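Local atomic coordinates of glycoside Hydrolase (Bacteroides plebeius, PDB entry 5T3B), a protein that probably hydrolyses glycosidic bonds in agarose-type galactans, as a gut bacterial enzyme of glycoside hydrolase family 50. Residues 248-253 with 357-362; 335-340 with 345-350. One frame throughout, in Å; residues are numbered along the deposited sequence.

Contact 1 of 2, residues 248-253 with 357-362; sequences GFFSDN and VISINY
F250 and S359 meet in the buried interior of the (beta/alpha)8 barrel expected for a family 50 glycoside hydrolase. The two segments do not pair directly: F249 is hydrogen-bonded through its backbone to L331 and L333, and the chain around L333 runs between the two. The F250 side chain reaches past that chain to S359. Its CG lies anti to the carbonyl carbon (chi1 -50°), and the ring is placed so that its edge faces the serine. CD1 comes within 3.8 Å of S359 OG, near the ring plane, while CE1 is 4.0 Å from S359 CB. The serine hydroxyl is already engaged by the intervening chain, through hydrogen bonds to L333 O and R336 N. F250 also packs on L333 and T388, and S359 on T388, and R336 makes a cation-pi contact with the ring. An alanine at F250 would take away this ring and is likely to open a gap beside S359 and T388 while depriving the R336 guanidinium of its aromatic partner.

The packing is looser at N253, which is partly exposed and meets N361 through a single polar contact. The two side chains cross at about a right angle. N361 OD1 is hydrogen-bonded to the hydroxyl of T388, and its ND2 is also hydrogen-bonded to E254 OE2. N253 and E254 follow one another as an Asn-Glu sequence, and E389 touches both asparagines, consistent with the active-site end of a clan GH-A barrel. N253 OD1 accepts from R336 NE as well as from N361 ND2, the latter bond measuring 3.2 Å with an N-H...O angle of 147° and its donor tilted 22° from the carbonyl plane of N253.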
ATOM      1  N   GLY A 248      11.617   2.598  -0.180  1.00  8.88           N
ATOM      2  CA  GLY A 248      11.168   3.919   0.172  1.00  7.91           C
ATOM      3  C   GLY A 248      10.550   3.869   1.528  1.00  7.97           C
ATOM      4  O   GLY A 248      10.706   2.910   2.260  1.00  8.89           O
ATOM      5  N   PHE A 249       9.820   4.947   1.914  1.00  7.79           N
ATOM      6  CA  PHE A 249       9.181   4.960   3.246  1.00  8.03           C
ATOM      7  C   PHE A 249       7.790   5.549   3.191  1.00  7.21           C
ATOM      8  O   PHE A 249       7.453   6.348   2.321  1.00  7.61           O
ATOM      9  CB  PHE A 249      10.015   5.740   4.268  1.00  7.73           C
ATOM     10  CG  PHE A 249      10.015   7.255   4.072  1.00  7.60           C
ATOM     11  CD1 PHE A 249      10.819   7.848   3.097  1.00  8.54           C
ATOM     12  CD2 PHE A 249       9.245   8.056   4.864  1.00  8.35           C
ATOM     13  CE1 PHE A 249      10.822   9.193   2.902  1.00  9.89           C
ATOM     14  CE2 PHE A 249       9.259   9.404   4.678  1.00  9.38           C
ATOM     15  CZ  PHE A 249      10.016   9.983   3.670  1.00  9.87           C
ATOM     16  N   PHE A 250       7.000   5.154   4.181  1.00  6.75           N
ATOM     17  CA  PHE A 250       5.684   5.727   4.406  1.00  7.17           C
ATOM     18  C   PHE A 250       5.777   6.624   5.624  1.00  7.00           C
ATOM     19  O   PHE A 250       6.408   6.270   6.619  1.00  7.73           O
ATOM     20  CB  PHE A 250       4.639   4.648   4.691  1.00  6.63           C
ATOM     21  CG  PHE A 250       4.674   3.538   3.678  1.00  6.05           C
ATOM     22  CD1 PHE A 250       4.120   3.701   2.409  1.00  7.44           C
ATOM     23  CD2 PHE A 250       5.318   2.349   3.975  1.00  6.67           C
ATOM     24  CE1 PHE A 250       4.229   2.709   1.485  1.00  7.30           C
ATOM     25  CE2 PHE A 250       5.446   1.351   3.039  1.00  8.10           C
ATOM     26  CZ  PHE A 250       4.893   1.522   1.813  1.00  7.46           C
ATOM     27  N   SER A 251       5.124   7.784   5.594  1.00  7.74           N
ATOM     28  CA  SER A 251       5.243   8.757   6.704  1.00  7.90           C
ATOM     29  C   SER A 251       4.156   8.599   7.803  1.00  7.31           C
ATOM     30  O   SER A 251       4.255   9.225   8.843  1.00  8.96           O
ATOM     31  CB  SER A 251       5.230  10.173   6.160  1.00  8.10           C
ATOM     32  OG  SER A 251       4.061  10.419   5.446  1.00  8.91           O
ATOM     33  N   ASP A 252       3.075   7.879   7.478  1.00  7.28           N
ATOM     34  CA  ASP A 252       1.919   7.711   8.323  1.00  7.90           C
ATOM     35  C   ASP A 252       1.093   6.616   7.694  1.00  8.06           C
ATOM     36  O   ASP A 252       1.447   6.052   6.655  1.00  8.97           O
ATOM     37  CB  ASP A 252       1.161   9.024   8.514  1.00  8.57           C
ATOM     38  CG  ASP A 252       1.600   9.834   9.703  1.00 10.09           C
ATOM     39  OD1 ASP A 252       1.580   9.332  10.827  1.00 10.95           O
ATOM     40  OD2 ASP A 252       1.947  11.066   9.588  1.00 10.04           O
ATOM     41  N   ASN A 253      -0.035   6.322   8.354  1.00  7.68           N
ATOM     42  CA  ASN A 253      -0.921   5.277   7.897  1.00  7.98           C
ATOM     43  C   ASN A 253      -2.369   5.683   8.148  1.00  7.55           C
ATOM     44  O   ASN A 253      -2.738   5.956   9.299  1.00  9.17           O
ATOM     45  CB  ASN A 253      -0.670   3.986   8.635  1.00  8.45           C
ATOM     46  CG  ASN A 253      -1.541   2.823   8.173  1.00  8.45           C
ATOM     47  OD1 ASN A 253      -1.630   2.482   6.996  1.00  8.32           O
ATOM     48  ND2 ASN A 253      -2.196   2.208   9.142  1.00 10.38           N
ATOM     49  N   VAL A 357       5.485   7.954  -4.989  1.00  9.05           N
ATOM     50  CA  VAL A 357       4.409   6.995  -5.273  1.00  8.82           C
ATOM     51  C   VAL A 357       3.331   7.281  -4.223  1.00  7.63           C
ATOM     52  O   VAL A 357       3.659   7.461  -3.063  1.00  9.64           O
ATOM     53  CB  VAL A 357       4.870   5.532  -5.146  1.00  9.27           C
ATOM     54  CG1 VAL A 357       3.764   4.577  -5.506  1.00 10.07           C
ATOM     55  CG2 VAL A 357       6.100   5.273  -5.996  1.00 10.01           C
ATOM     56  N   ILE A 358       2.084   7.326  -4.666  1.00  7.64           N
ATOM     57  CA  ILE A 358       0.954   7.494  -3.779  1.00  7.76           C
ATOM     58  C   ILE A 358       0.571   6.139  -3.200  1.00  7.93           C
ATOM     59  O   ILE A 358       0.271   5.222  -3.965  1.00 12.73           O
ATOM     60  CB  ILE A 358      -0.228   8.126  -4.509  1.00  8.43           C
ATOM     61  CG1 ILE A 358       0.174   9.454  -5.145  1.00  9.35           C
ATOM     62  CG2 ILE A 358      -1.412   8.313  -3.567  1.00 10.25           C
ATOM     63  CD1 ILE A 358      -0.836  10.006  -6.086  1.00 10.77           C
ATOM     64  N   SER A 359       0.569   5.976  -1.884  1.00  7.50           N
ATOM     65  CA  SER A 359       0.128   4.718  -1.319  1.00  6.89           C
ATOM     66  C   SER A 359      -1.339   4.790  -0.967  1.00  7.44           C
ATOM     67  O   SER A 359      -1.837   5.790  -0.366  1.00  7.68           O
ATOM     68  CB  SER A 359       0.972   4.347  -0.095  1.00  7.29           C
ATOM     69  OG  SER A 359       1.166   5.450   0.781  1.00  8.61           O
ATOM     70  N   ILE A 360      -2.036   3.682  -1.257  1.00  7.15           N
ATOM     71  CA  ILE A 360      -3.481   3.537  -1.020  1.00  7.75           C
ATOM     72  C   ILE A 360      -3.732   2.152  -0.400  1.00  7.18           C
ATOM     73  O   ILE A 360      -3.371   1.149  -1.005  1.00  7.95           O
ATOM     74  CB  ILE A 360      -4.284   3.735  -2.301  1.00 10.55           C
ATOM     75  CG1 ILE A 360      -4.044   5.215  -2.836  1.00 12.65           C
ATOM     76  CG2 ILE A 360      -5.747   3.401  -2.088  1.00 11.75           C
ATOM     77  CD1 ILE A 360      -4.672   5.509  -4.171  1.00 13.85           C
ATOM     78  N   ASN A 361      -4.376   2.136   0.768  1.00  6.87           N
ATOM     79  CA  ASN A 361      -4.908   0.897   1.327  1.00  7.68           C
ATOM     80  C   ASN A 361      -6.283   0.691   0.715  1.00  9.77           C
ATOM     81  O   ASN A 361      -7.078   1.592   0.804  1.00  9.77           O
ATOM     82  CB  ASN A 361      -5.027   0.997   2.831  1.00  8.46           C
ATOM     83  CG  ASN A 361      -3.696   1.115   3.584  1.00  8.25           C
ATOM     84  OD1 ASN A 361      -2.631   0.901   3.040  1.00  9.46           O
ATOM     85  ND2 ASN A 361      -3.782   1.340   4.861  1.00  8.77           N
ATOM     86  N   TYR A 362      -6.562  -0.436   0.105  1.00  8.47           N
ATOM     87  CA  TYR A 362      -7.737  -0.606  -0.772  1.00  8.04           C
ATOM     88  C   TYR A 362      -8.686  -1.653  -0.243  1.00  8.07           C
ATOM     89  O   TYR A 362      -8.509  -2.841  -0.480  1.00 10.09           O
ATOM     90  CB  TYR A 362      -7.320  -0.889  -2.211  1.00  8.89           C
ATOM     91  CG  TYR A 362      -8.311  -0.404  -3.278  1.00  9.19           C
ATOM     92  CD1 TYR A 362      -9.673  -0.203  -3.016  1.00 10.04           C
ATOM     93  CD2 TYR A 362      -7.898  -0.126  -4.582  1.00  9.62           C
ATOM     94  CE1 TYR A 362     -10.548   0.269  -4.002  1.00 10.42           C
ATOM     95  CE2 TYR A 362      -8.763   0.306  -5.554  1.00 10.09           C
ATOM     96  CZ  TYR A 362     -10.087   0.507  -5.258  1.00 10.00           C
ATOM     97  OH  TYR A 362     -10.909   0.954  -6.271  1.00 10.65           O
TER

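Contact 2 of 2, residues 335-340 with 345-350; sequences SRLHSL and SYIIKA. With EDO (1,2-ethanediol), chain L.
The hydroxyl OG of S345 lies 2.9 Å from O1 of a 1,2-ethanediol molecule, a hydrogen bond in which either partner could be the donor. The diol, probably a remnant of the crystallisation liquor, is held a second time at the start of helix 345-354: the backbone N of S345 donates to its O2 over 3.0 Å in a nearly straight bond of 172°. Y343 O accepts a further hydrogen bond from it, and C1 rests 3.6 Å from Y346 CE2.

Behind this polar helix start, the meeting of the two segments is wholly apolar and buried. L337 points toward the helix and spreads its two methyl groups over neighbouring isoleucines. Its CD2 touches I347 CG2 at 3.8 Å, and its CD1 is 4.1 Å from that same methyl. The gamma-methyl CG2 of I347, anti to the backbone N, is thus the branch presented to the leucine, with the longer CG1 arm directed along another path. I348 instead offers its delta-methyl CD1, which, bent back by a chi2 of -67°, reaches L337 CD1 at 3.9 Å. Both pairs meet at a slant.

Other layers complete the packing. L337 packs on Y315 of helix 300-324 and on I358, I347 on F257, and I348 on W376 and Q379 of helix 370-379. L337 is also hydrogen-bonded through its backbone to S359 and N361. A residue that pairs with an inner strand while sending its side chain out beneath a surrounding helix is characteristic of the strand-helix interface of a (beta/alpha)8 barrel.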
ATOM      1  N   SER A 335       1.329   8.269   2.563  1.00  7.66           N
ATOM      2  CA  SER A 335       0.699   8.110   3.884  1.00  8.20           C
ATOM      3  C   SER A 335      -0.393   7.042   3.939  1.00  7.64           C
ATOM      4  O   SER A 335      -1.052   6.953   4.966  1.00  8.28           O
ATOM      5  CB  SER A 335       0.058   9.435   4.336  1.00  9.80           C
ATOM      6  OG  SER A 335      -1.068   9.782   3.562  1.00  9.54           O
ATOM      7  N   ARG A 336      -0.520   6.216   2.905  1.00  7.24           N
ATOM      8  CA  ARG A 336      -1.401   5.043   2.973  1.00  7.20           C
ATOM      9  C   ARG A 336      -2.860   5.502   3.144  1.00  6.99           C
ATOM     10  O   ARG A 336      -3.474   5.339   4.175  1.00  7.94           O
ATOM     11  CB  ARG A 336      -0.914   4.064   4.022  1.00  7.99           C
ATOM     12  CG  ARG A 336       0.568   3.774   3.927  1.00  8.04           C
ATOM     13  CD  ARG A 336       1.150   3.101   5.148  1.00  7.77           C
ATOM     14  NE  ARG A 336       0.552   1.796   5.356  1.00  7.82           N
ATOM     15  CZ  ARG A 336       0.950   0.710   4.715  1.00  7.54           C
ATOM     16  NH1 ARG A 336       0.304  -0.439   4.886  1.00  8.57           N
ATOM     17  NH2 ARG A 336       2.030   0.714   3.963  1.00  7.67           N
ATOM     18  N   LEU A 337      -3.345   6.148   2.075  1.00  7.39           N
ATOM     19  CA  LEU A 337      -4.684   6.716   2.065  1.00  7.03           C
ATOM     20  C   LEU A 337      -5.680   5.606   2.088  1.00  7.52           C
ATOM     21  O   LEU A 337      -5.441   4.504   1.612  1.00 10.50           O
ATOM     22  CB  LEU A 337      -4.873   7.566   0.778  1.00  7.67           C
ATOM     23  CG  LEU A 337      -3.996   8.842   0.732  1.00  8.66           C
ATOM     24  CD1 LEU A 337      -3.911   9.351  -0.680  1.00  9.96           C
ATOM     25  CD2 LEU A 337      -4.561   9.909   1.661  1.00  9.52           C
ATOM     26  N   HIS A 338      -6.879   5.901   2.621  1.00  8.02           N
ATOM     27  CA  HIS A 338      -7.879   4.884   2.816  1.00  8.04           C
ATOM     28  C   HIS A 338      -9.254   5.519   2.743  1.00  9.36           C
ATOM     29  O   HIS A 338      -9.380   6.707   2.427  1.00  9.79           O
ATOM     30  CB  HIS A 338      -7.659   4.115   4.128  1.00  8.44           C
ATOM     31  CG  HIS A 338      -8.072   4.885   5.320  1.00  8.99           C
ATOM     32  ND1 HIS A 338      -7.732   6.195   5.522  1.00  9.09           N
ATOM     33  CD2 HIS A 338      -8.805   4.510   6.394  1.00 10.30           C
ATOM     34  CE1 HIS A 338      -8.265   6.619   6.645  1.00 10.35           C
ATOM     35  NE2 HIS A 338      -8.930   5.608   7.199  1.00 11.16           N
ATOM     36  N   SER A 339     -10.295   4.731   3.045  1.00  9.36           N
ATOM     37  CA  SER A 339     -11.613   5.285   3.393  1.00 11.67           C
ATOM     38  C   SER A 339     -12.073   6.301   2.347  1.00 10.21           C
ATOM     39  O   SER A 339     -11.957   6.084   1.125  1.00 10.00           O
ATOM     40  CB  SER A 339     -11.561   5.823   4.887  1.00 14.41           C
ATOM     41  OG  SER A 339     -12.771   6.419   5.331  1.00 19.02           O
ATOM     42  N   LEU A 340     -12.587   7.411   2.850  1.00 10.52           N
ATOM     43  CA  LEU A 340     -12.991   8.538   1.987  1.00 10.32           C
ATOM     44  C   LEU A 340     -11.810   9.344   1.395  1.00  9.21           C
ATOM     45  O   LEU A 340     -11.890   9.769   0.241  1.00 10.23           O
ATOM     46  CB  LEU A 340     -13.955   9.448   2.712  1.00 11.84           C
ATOM     47  CG  LEU A 340     -15.230   8.852   3.195  1.00 14.73           C
ATOM     48  CD1 LEU A 340     -16.060   9.885   3.896  1.00 15.74           C
ATOM     49  CD2 LEU A 340     -15.980   8.330   2.026  1.00 20.26           C
ATOM     50  N   SER A 345     -10.294  13.994  -4.801  1.00 10.56           N
ATOM     51  CA  SER A 345      -9.418  14.418  -5.849  1.00 10.51           C
ATOM     52  C   SER A 345      -8.431  15.470  -5.390  1.00 11.92           C
ATOM     53  O   SER A 345      -7.358  15.557  -5.941  1.00 12.05           O
ATOM     54  CB  SER A 345     -10.188  14.932  -7.055  1.00 13.07           C
ATOM     55  OG  SER A 345     -11.011  16.019  -6.721  1.00 17.05           O
ATOM     56  N   TYR A 346      -8.826  16.320  -4.416  1.00 10.88           N
ATOM     57  CA  TYR A 346      -7.897  17.331  -3.954  1.00 11.38           C
ATOM     58  C   TYR A 346      -6.706  16.746  -3.210  1.00 10.72           C
ATOM     59  O   TYR A 346      -5.595  17.273  -3.252  1.00 11.40           O
ATOM     60  CB  TYR A 346      -8.562  18.381  -3.068  1.00 11.65           C
ATOM     61  CG  TYR A 346      -9.603  19.212  -3.780  1.00 14.57           C
ATOM     62  CD1 TYR A 346      -9.225  20.359  -4.467  1.00 18.33           C
ATOM     63  CD2 TYR A 346     -10.933  18.899  -3.728  1.00 15.31           C
ATOM     64  CE1 TYR A 346     -10.173  21.146  -5.087  1.00 22.21           C
ATOM     65  CE2 TYR A 346     -11.896  19.693  -4.319  1.00 20.56           C
ATOM     66  CZ  TYR A 346     -11.506  20.799  -5.019  1.00 20.46           C
ATOM     67  OH  TYR A 346     -12.450  21.562  -5.619  1.00 27.70           O
ATOM     68  N   ILE A 347      -6.953  15.661  -2.471  1.00 10.16           N
ATOM     69  CA  ILE A 347      -5.873  14.984  -1.739  1.00  8.97           C
ATOM     70  C   ILE A 347      -4.970  14.242  -2.740  1.00 10.07           C
ATOM     71  O   ILE A 347      -3.753  14.285  -2.638  1.00 10.78           O
ATOM     72  CB  ILE A 347      -6.437  14.040  -0.694  1.00  9.77           C
ATOM     73  CG1 ILE A 347      -7.111  14.829   0.419  1.00 10.03           C
ATOM     74  CG2 ILE A 347      -5.362  13.128  -0.108  1.00 10.82           C
ATOM     75  CD1 ILE A 347      -7.778  14.003   1.449  1.00 10.82           C
ATOM     76  N   ILE A 348      -5.590  13.567  -3.694  1.00  9.13           N
ATOM     77  CA  ILE A 348      -4.815  12.876  -4.731  1.00  9.92           C
ATOM     78  C   ILE A 348      -3.954  13.880  -5.511  1.00  9.15           C
ATOM     79  O   ILE A 348      -2.812  13.569  -5.841  1.00  9.92           O
ATOM     80  CB  ILE A 348      -5.677  12.025  -5.646  1.00 10.01           C
ATOM     81  CG1 ILE A 348      -6.440  10.955  -4.848  1.00 10.12           C
ATOM     82  CG2 ILE A 348      -4.870  11.327  -6.731  1.00  9.36           C
ATOM     83  CD1 ILE A 348      -5.611   9.858  -4.195  1.00 12.37           C
ATOM     84  N   LYS A 349      -4.500  15.075  -5.826  1.00 10.12           N
ATOM     85  CA  LYS A 349      -3.714  16.100  -6.480  1.00 12.50           C
ATOM     86  C   LYS A 349      -2.505  16.480  -5.667  1.00 11.50           C
ATOM     87  O   LYS A 349      -1.361  16.561  -6.185  1.00 12.75           O
ATOM     88  CB  LYS A 349      -4.561  17.303  -6.785  1.00 13.99           C
ATOM     89  CG  LYS A 349      -3.759  18.369  -7.519  1.00 21.14           C
ATOM     90  CD  LYS A 349      -4.718  19.463  -8.001  1.00 26.76           C
ATOM     91  CE  LYS A 349      -3.937  20.510  -8.794  1.00 34.30           C
ATOM     92  NZ  LYS A 349      -3.814  21.736  -7.986  1.00 46.14           N
ATOM     93  N   ALA A 350      -2.721  16.725  -4.374  1.00 10.83           N
ATOM     94  CA  ALA A 350      -1.586  17.040  -3.508  1.00 11.47           C
ATOM     95  C   ALA A 350      -0.536  15.925  -3.462  1.00 10.60           C
ATOM     96  O   ALA A 350       0.662  16.144  -3.552  1.00 11.85           O
ATOM     97  CB  ALA A 350      -2.097  17.380  -2.125  1.00 13.38           C
TER
HETATM   98  C1  EDO L 510     -13.447  16.451  -4.627  1.00 35.59           C
HETATM   99  O1  EDO L 510     -13.754  16.694  -5.996  1.00 45.46           O
HETATM  100  C2  EDO L 510     -14.031  15.098  -4.379  1.00 33.56           C
HETATM  101  O2  EDO L 510     -13.246  14.094  -4.986  1.00 22.41           O

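In the fold
From the N terminus, the chain first passes 248-253, in the loop region after helix 224-232, and then crosses an excursion about half helical that includes helix 300-324. It returns as 335-340, turns over four residues into helix 345-354, and only then reaches strand 358-361. Contact 2 therefore closes a short loop lying wholly within the 103-residue loop of contact 1. Their centres are 10 Å apart. The 335-340 segment joins them: L337 O probably accepts a hydrogen bond from N361 N over 2.7 Å, while R336 NE of the same segment probably donates to N253 OD1. Contact 1 thus ties the presumed barrel across its interior, and contact 2 fastens an outer helix to it.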